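Local coordinates for prokaryotic transcription elongation factor GreA/GreB (Nitrosomonas europaea, PDB 2PN0), which probably binds RNA polymerase as a Rnk-type member of the GreA/GreB transcription factor family, at residues E20-T25 and V79-V84; I91-P96 and A100-A105. All blocks are in the same frame, centred on the assembly; numbering follows the deposited sequence. Where two conformers were deposited one is given.

Contact 1 of 2, residues E20-T25 and V79-V84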
ATOM      1  N   GLU A  20      -5.443 -12.371 -14.849  1.00 18.88           N
ATOM      2  CA  GLU A  20      -4.872 -13.712 -14.935  0.60 19.24           C
ATOM      3  C   GLU A  20      -3.559 -13.663 -15.710  1.00 19.22           C
ATOM      4  O   GLU A  20      -2.567 -14.274 -15.297  1.00 19.96           O
ATOM      5  CB  GLU A  20      -5.847 -14.714 -15.566  0.60 19.91           C
ATOM      6  CG  GLU A  20      -5.238 -16.103 -15.843  0.60 21.40           C
ATOM      7  CD  GLU A  20      -4.931 -16.916 -14.583  0.60 25.21           C
ATOM      8  OE1 GLU A  20      -5.418 -16.555 -13.485  0.60 25.57           O
ATOM      9  OE2 GLU A  20      -4.194 -17.932 -14.688  0.60 25.08           O
ATOM     10  N   ILE A  21      -3.539 -12.928 -16.823  1.00 19.28           N
ATOM     11  CA  ILE A  21      -2.322 -12.840 -17.645  1.00 19.01           C
ATOM     12  C   ILE A  21      -1.248 -12.087 -16.865  1.00 18.52           C
ATOM     13  O   ILE A  21      -0.066 -12.455 -16.881  1.00 18.46           O
ATOM     14  CB  ILE A  21      -2.591 -12.140 -18.989  1.00 18.24           C
ATOM     15  CG1 ILE A  21      -3.525 -12.999 -19.870  1.00 20.98           C
ATOM     16  CG2 ILE A  21      -1.244 -11.799 -19.730  1.00 18.59           C
ATOM     17  CD1 ILE A  21      -4.107 -12.253 -21.045  1.00 19.76           C
ATOM     18  N   LEU A  22      -1.659 -11.043 -16.162  1.00 18.19           N
ATOM     19  CA  LEU A  22      -0.697 -10.310 -15.329  1.00 17.62           C
ATOM     20  C   LEU A  22      -0.025 -11.239 -14.324  1.00 18.44           C
ATOM     21  O   LEU A  22       1.201 -11.204 -14.136  1.00 19.71           O
ATOM     22  CB  LEU A  22      -1.383  -9.130 -14.615  1.00 17.40           C
ATOM     23  CG  LEU A  22      -0.477  -8.288 -13.721  1.00 15.17           C
ATOM     24  CD1 LEU A  22       0.726  -7.645 -14.456  1.00 15.28           C
ATOM     25  CD2 LEU A  22      -1.302  -7.251 -12.927  1.00 16.41           C
ATOM     26  N   LEU A  23      -0.821 -12.055 -13.635  1.00 18.89           N
ATOM     27  CA  LEU A  23      -0.301 -12.862 -12.550  1.00 19.67           C
ATOM     28  C   LEU A  23       0.583 -13.998 -13.106  1.00 20.01           C
ATOM     29  O   LEU A  23       1.543 -14.411 -12.450  1.00 20.08           O
ATOM     30  CB  LEU A  23      -1.469 -13.430 -11.747  1.00 19.78           C
ATOM     31  CG  LEU A  23      -2.210 -12.373 -10.930  1.00 19.72           C
ATOM     32  CD1 LEU A  23      -3.490 -13.023 -10.373  1.00 22.85           C
ATOM     33  CD2 LEU A  23      -1.319 -11.865  -9.805  1.00 22.66           C
ATOM     34  N   GLU A  24       0.224 -14.501 -14.292  1.00 20.71           N
ATOM     35  CA  GLU A  24       1.002 -15.509 -15.012  0.60 21.11           C
ATOM     36  C   GLU A  24       2.344 -14.920 -15.446  1.00 21.63           C
ATOM     37  O   GLU A  24       3.378 -15.586 -15.404  1.00 22.44           O
ATOM     38  CB  GLU A  24       0.231 -15.975 -16.250  0.60 21.12           C
ATOM     39  CG  GLU A  24      -0.914 -16.929 -15.927  0.60 20.41           C
ATOM     40  CD  GLU A  24      -1.751 -17.329 -17.130  0.60 22.29           C
ATOM     41  OE1 GLU A  24      -1.380 -16.989 -18.283  0.60 24.68           O
ATOM     42  OE2 GLU A  24      -2.793 -18.000 -16.915  0.60 22.41           O
ATOM     43  N   THR A  25       2.314 -13.664 -15.893  1.00 21.09           N
ATOM     44  CA  THR A  25       3.537 -13.030 -16.384  1.00 21.74           C
ATOM     45  C   THR A  25       4.529 -12.826 -15.237  1.00 22.47           C
ATOM     46  O   THR A  25       5.745 -13.041 -15.407  1.00 21.82           O
ATOM     47  CB  THR A  25       3.240 -11.701 -17.106  1.00 21.95           C
ATOM     48  OG1 THR A  25       2.370 -11.956 -18.226  1.00 22.08           O
ATOM     49  CG2 THR A  25       4.537 -11.064 -17.615  1.00 22.14           C
ATOM     50  N   VAL A  79      -5.410   0.812 -10.343  1.00 13.36           N
ATOM     51  CA  VAL A  79      -4.936   0.668 -11.726  1.00 13.12           C
ATOM     52  C   VAL A  79      -4.053  -0.554 -11.926  1.00 12.14           C
ATOM     53  O   VAL A  79      -3.513  -1.135 -10.968  1.00 10.14           O
ATOM     54  CB  VAL A  79      -4.120   1.920 -12.168  1.00 13.37           C
ATOM     55  CG1 VAL A  79      -5.020   3.165 -12.186  1.00 14.53           C
ATOM     56  CG2 VAL A  79      -2.921   2.092 -11.223  1.00 13.40           C
ATOM     57  N   TYR A  80      -3.879  -0.929 -13.209  1.00 11.19           N
ATOM     58  CA  TYR A  80      -2.834  -1.877 -13.576  1.00 11.83           C
ATOM     59  C   TYR A  80      -1.454  -1.231 -13.422  1.00 12.43           C
ATOM     60  O   TYR A  80      -1.378  -0.007 -13.397  1.00 13.33           O
ATOM     61  CB  TYR A  80      -3.048  -2.332 -15.019  1.00 11.85           C
ATOM     62  CG  TYR A  80      -4.265  -3.224 -15.160  1.00 12.74           C
ATOM     63  CD1 TYR A  80      -4.215  -4.575 -14.787  1.00 13.55           C
ATOM     64  CD2 TYR A  80      -5.465  -2.722 -15.652  1.00 14.03           C
ATOM     65  CE1 TYR A  80      -5.347  -5.405 -14.916  1.00 11.66           C
ATOM     66  CE2 TYR A  80      -6.591  -3.533 -15.769  1.00 13.36           C
ATOM     67  CZ  TYR A  80      -6.517  -4.873 -15.411  1.00 12.88           C
ATOM     68  OH  TYR A  80      -7.622  -5.694 -15.550  1.00 12.77           O
ATOM     69  N   PRO A  81      -0.392  -2.045 -13.255  1.00 13.95           N
ATOM     70  CA  PRO A  81       0.961  -1.478 -13.082  1.00 15.90           C
ATOM     71  C   PRO A  81       1.337  -0.394 -14.110  1.00 18.05           C
ATOM     72  O   PRO A  81       1.930   0.615 -13.717  1.00 18.71           O
ATOM     73  CB  PRO A  81       1.867  -2.703 -13.159  1.00 14.95           C
ATOM     74  CG  PRO A  81       1.032  -3.778 -12.534  1.00 14.76           C
ATOM     75  CD  PRO A  81      -0.369  -3.515 -13.106  1.00 13.48           C
ATOM     76  N   LYS A  82       0.949  -0.573 -15.383  1.00 20.23           N
ATOM     77  CA  LYS A  82       1.269   0.411 -16.443  1.00 22.09           C
ATOM     78  C   LYS A  82       0.819   1.844 -16.098  1.00 22.83           C
ATOM     79  O   LYS A  82       1.399   2.815 -16.602  1.00 23.75           O
ATOM     80  CB  LYS A  82       0.674  -0.022 -17.787  1.00 22.33           C
ATOM     81  CG  LYS A  82      -0.830  -0.114 -17.817  1.00 24.67           C
ATOM     82  CD  LYS A  82      -1.313  -0.771 -19.118  1.00 30.05           C
ATOM     83  CE  LYS A  82      -2.699  -1.382 -18.957  1.00 33.25           C
ATOM     84  NZ  LYS A  82      -3.758  -0.404 -18.610  1.00 33.65           N
ATOM     85  N   ASP A  83      -0.183   1.979 -15.222  1.00 21.68           N
ATOM     86  CA  ASP A  83      -0.820   3.277 -15.025  1.00 21.96           C
ATOM     87  C   ASP A  83      -0.560   3.990 -13.710  1.00 21.96           C
ATOM     88  O   ASP A  83      -1.131   5.068 -13.460  1.00 22.11           O
ATOM     89  CB  ASP A  83      -2.311   3.161 -15.292  1.00 21.53           C
ATOM     90  CG  ASP A  83      -2.600   2.864 -16.734  1.00 23.40           C
ATOM     91  OD1 ASP A  83      -1.975   3.529 -17.610  1.00 23.88           O
ATOM     92  OD2 ASP A  83      -3.450   1.993 -17.007  1.00 21.09           O
ATOM     93  N   VAL A  84       0.295   3.445 -12.863  1.00 21.91           N
ATOM     94  CA  VAL A  84       0.597   4.210 -11.662  1.00 23.27           C
ATOM     95  C   VAL A  84       1.450   5.399 -12.095  1.00 23.66           C
ATOM     96  O   VAL A  84       2.132   5.343 -13.121  1.00 22.68           O
ATOM     97  CB  VAL A  84       1.177   3.375 -10.464  1.00 24.31           C
ATOM     98  CG1 VAL A  84       0.789   1.881 -10.584  1.00 24.24           C
ATOM     99  CG2 VAL A  84       2.668   3.572 -10.286  1.00 25.30           C
TER
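L22 of helix 13-25 and P81 of the loop that follows strand 77-79 meet, the methyl CD2 of L22 lying 3.9 Å from CD of the P81 ring. The leucine carries its CG anti to the backbone N (chi1 -180°), and with chi2 at 59° this places CD2 against P81 and the edge of Y80. The same methyl lies near the plane of the Y80 ring, 4.4 Å from CD1, and so serves both neighbours at once. No hydrogen bond joins the two segments; the contact is small and purely apolar. R18 makes a cation-pi contact with the Y80 ring, while the hydroxyl OH is hydrogen-bonded to D15. From P81 the chain makes a short 3-10 turn, 81-83, with D83 N bonded to Y80 O. There K82 NZ forms a salt bridge of 2.9 Å with D83 OD2, on the syn side but tilted 31° out of the carboxylate plane. T86 of the second subunit packs against P81. Around this junction, L94 from the loop after strand 90-92 touches both L22 and P81, L19 of helix 13-25 packs on Y80, and S92 of strand 90-92 touches P81 and V84.

Contact 2 of 2, residues I91-P96 and A100-A105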
ATOM      1  N   ILE A  91      -3.126   3.723  -7.399  1.00 13.23           N
ATOM      2  CA  ILE A  91      -2.633   2.631  -6.604  1.00 12.63           C
ATOM      3  C   ILE A  91      -2.728   1.350  -7.409  1.00 12.04           C
ATOM      4  O   ILE A  91      -3.804   0.985  -7.906  1.00 10.68           O
ATOM      5  CB  ILE A  91      -3.342   2.550  -5.194  1.00 11.14           C
ATOM      6  CG1 ILE A  91      -2.587   1.578  -4.269  1.00 14.36           C
ATOM      7  CG2 ILE A  91      -4.839   2.249  -5.310  1.00 11.17           C
ATOM      8  CD1 ILE A  91      -3.019   1.760  -2.796  1.00 13.92           C
ATOM      9  N   SER A  92      -1.593   0.658  -7.514  1.00 11.72           N
ATOM     10  CA  SER A  92      -1.560  -0.616  -8.260  1.00 12.06           C
ATOM     11  C   SER A  92      -2.381  -1.718  -7.580  1.00 12.25           C
ATOM     12  O   SER A  92      -2.349  -1.860  -6.346  1.00 13.29           O
ATOM     13  CB  SER A  92      -0.105  -1.102  -8.449  1.00 12.35           C
ATOM     14  OG  SER A  92      -0.024  -2.357  -9.101  1.00 12.20           O
ATOM     15  N   ILE A  93      -2.980  -2.569  -8.401  1.00 11.62           N
ATOM     16  CA  ILE A  93      -3.569  -3.821  -7.937  1.00 12.40           C
ATOM     17  C   ILE A  93      -2.542  -4.710  -7.227  1.00 11.91           C
ATOM     18  O   ILE A  93      -2.931  -5.558  -6.424  1.00 13.24           O
ATOM     19  CB  ILE A  93      -4.252  -4.571  -9.130  1.00 13.24           C
ATOM     20  CG1 ILE A  93      -5.051  -5.790  -8.665  1.00 12.47           C
ATOM     21  CG2 ILE A  93      -3.236  -4.908 -10.238  1.00 10.75           C
ATOM     22  CD1 ILE A  93      -6.167  -5.509  -7.647  1.00 13.53           C
ATOM     23  N   LEU A  94      -1.253  -4.502  -7.496  1.00 11.45           N
ATOM     24  CA  LEU A  94      -0.159  -5.317  -6.840  1.00 12.39           C
ATOM     25  C   LEU A  94       0.273  -4.769  -5.482  1.00 11.98           C
ATOM     26  O   LEU A  94       0.980  -5.452  -4.745  1.00 13.10           O
ATOM     27  CB  LEU A  94       1.086  -5.447  -7.741  1.00 11.52           C
ATOM     28  CG  LEU A  94       0.794  -5.932  -9.165  1.00 14.20           C
ATOM     29  CD1 LEU A  94       2.153  -6.115  -9.843  1.00 13.91           C
ATOM     30  CD2 LEU A  94       0.033  -7.232  -9.142  1.00 15.75           C
ATOM     31  N   ALA A  95      -0.137  -3.545  -5.160  1.00 12.35           N
ATOM     32  CA  ALA A  95       0.396  -2.868  -3.962  1.00 11.92           C
ATOM     33  C   ALA A  95      -0.426  -3.208  -2.709  1.00 10.54           C
ATOM     34  O   ALA A  95      -1.654  -3.427  -2.814  1.00  9.86           O
ATOM     35  CB  ALA A  95       0.430  -1.358  -4.162  1.00 13.47           C
ATOM     36  N   PRO A  96       0.210  -3.182  -1.518  1.00 10.88           N
ATOM     37  CA  PRO A  96      -0.565  -3.216  -0.285  1.00 10.70           C
ATOM     38  C   PRO A  96      -1.710  -2.182  -0.378  1.00 10.71           C
ATOM     39  O   PRO A  96      -1.525  -1.057  -0.919  1.00 11.65           O
ATOM     40  CB  PRO A  96       0.444  -2.802   0.786  1.00 10.36           C
ATOM     41  CG  PRO A  96       1.769  -3.365   0.247  1.00  9.64           C
ATOM     42  CD  PRO A  96       1.668  -3.150  -1.267  1.00 11.37           C
ATOM     43  N   ALA A 100      -6.265  -5.191  -2.060  1.00 10.10           N
ATOM     44  CA  ALA A 100      -7.503  -5.435  -1.283  1.00 10.71           C
ATOM     45  C   ALA A 100      -8.686  -4.587  -1.769  1.00 11.12           C
ATOM     46  O   ALA A 100      -9.837  -4.834  -1.359  1.00 12.61           O
ATOM     47  CB  ALA A 100      -7.239  -5.130   0.228  1.00 10.48           C
ATOM     48  N   LEU A 101      -8.437  -3.568  -2.590  1.00 11.74           N
ATOM     49  CA  LEU A 101      -9.553  -2.671  -2.973  1.00 13.18           C
ATOM     50  C   LEU A 101     -10.510  -3.329  -3.964  1.00 12.91           C
ATOM     51  O   LEU A 101     -11.698  -3.028  -3.958  1.00 13.34           O
ATOM     52  CB  LEU A 101      -9.053  -1.334  -3.584  1.00 13.69           C
ATOM     53  CG  LEU A 101      -8.412  -0.333  -2.635  1.00 15.78           C
ATOM     54  CD1 LEU A 101      -7.893   0.909  -3.438  1.00 17.62           C
ATOM     55  CD2 LEU A 101      -9.397   0.125  -1.515  1.00 16.95           C
ATOM     56  N   LEU A 102      -9.977  -4.192  -4.824  1.00 13.46           N
ATOM     57  CA  LEU A 102     -10.764  -4.798  -5.902  1.00 14.05           C
ATOM     58  C   LEU A 102     -11.901  -5.545  -5.247  1.00 14.10           C
ATOM     59  O   LEU A 102     -11.701  -6.309  -4.314  1.00 12.73           O
ATOM     60  CB  LEU A 102      -9.894  -5.777  -6.684  1.00 13.78           C
ATOM     61  CG  LEU A 102     -10.583  -6.421  -7.888  1.00 15.24           C
ATOM     62  CD1 LEU A 102     -10.876  -5.327  -8.947  1.00 16.36           C
ATOM     63  CD2 LEU A 102      -9.689  -7.576  -8.397  1.00 15.21           C
ATOM     64  N   GLY A 103     -13.102  -5.293  -5.718  1.00 13.42           N
ATOM     65  CA  GLY A 103     -14.249  -6.051  -5.229  1.00 14.88           C
ATOM     66  C   GLY A 103     -14.932  -5.467  -4.000  1.00 14.94           C
ATOM     67  O   GLY A 103     -16.061  -5.894  -3.643  1.00 15.78           O
ATOM     68  N   LEU A 104     -14.304  -4.487  -3.356  1.00 15.12           N
ATOM     69  CA  LEU A 104     -14.956  -3.799  -2.237  1.00 14.80           C
ATOM     70  C   LEU A 104     -16.126  -2.953  -2.795  1.00 14.98           C
ATOM     71  O   LEU A 104     -16.276  -2.794  -4.034  1.00 14.59           O
ATOM     72  CB  LEU A 104     -13.970  -2.904  -1.497  1.00 15.14           C
ATOM     73  CG  LEU A 104     -12.879  -3.679  -0.766  1.00 14.80           C
ATOM     74  CD1 LEU A 104     -12.135  -2.613   0.096  1.00 16.96           C
ATOM     75  CD2 LEU A 104     -13.462  -4.776   0.072  1.00 16.02           C
ATOM     76  N   ALA A 105     -16.972  -2.441  -1.902  1.00 15.06           N
ATOM     77  CA  ALA A 105     -18.116  -1.628  -2.341  1.00 15.24           C
ATOM     78  C   ALA A 105     -18.254  -0.323  -1.538  1.00 15.07           C
ATOM     79  O   ALA A 105     -17.731  -0.229  -0.429  1.00 14.31           O
ATOM     80  CB  ALA A 105     -19.385  -2.434  -2.237  1.00 17.01           C
TER
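I91 in strand 90-92 and I93 in the turn after it pack on L101 and L102, two leucines by the short helix 98-101. Apolar packing alone joins the segments. The methyl CG2 of I91 lies 3.8 Å from CD1 of L101, the two side chains crossing at about a right angle. I93 approaches L102 at a slant: with CG1 anti to the backbone N (chi1 -172°) and chi2 turned to 58°, its terminal CD1 comes 3.9 Å from CB of L102 and 4.2 Å from its CD2. All four side chains are buried. Within each segment, hydrogen bonds close the turns. S92 OG accepts from L94 N at 2.9 Å in an ST turn, nested in a type I turn closed by A95 N to S92 O. In the other segment L104 N bonds L101 O in a type II turn, with G103 at a positive phi (89°). L19 and L78 each touch both I93 and L102, while I110 packs on L101. The arrangement is a strand-turn-helix connection in the core of the GreA/GreB C-terminal domain, whose family belongs to the FKBP clan.

Contact 2 is core, its centre about 2 Å from the centre of the chain, whereas contact 1, with its centre about 13 Å out, is only partly buried; their own centres lie about 12 Å apart. The first joins the helix of the Rnk N-terminal region to the GreA/GreB part, while the second ties together neighbouring pieces of the latter. They meet at the parallel strands 77-79 and 90-92 and just beyond them, with probable backbone hydrogen bonds from V79 N to I91 O and from I93 N to V79 O, and through side-chain packing alongside. Both contacts are apolar, but charged and aromatic groups border contact 1, and aliphatic side chains dominate contact 2. Each also reaches the second subunit.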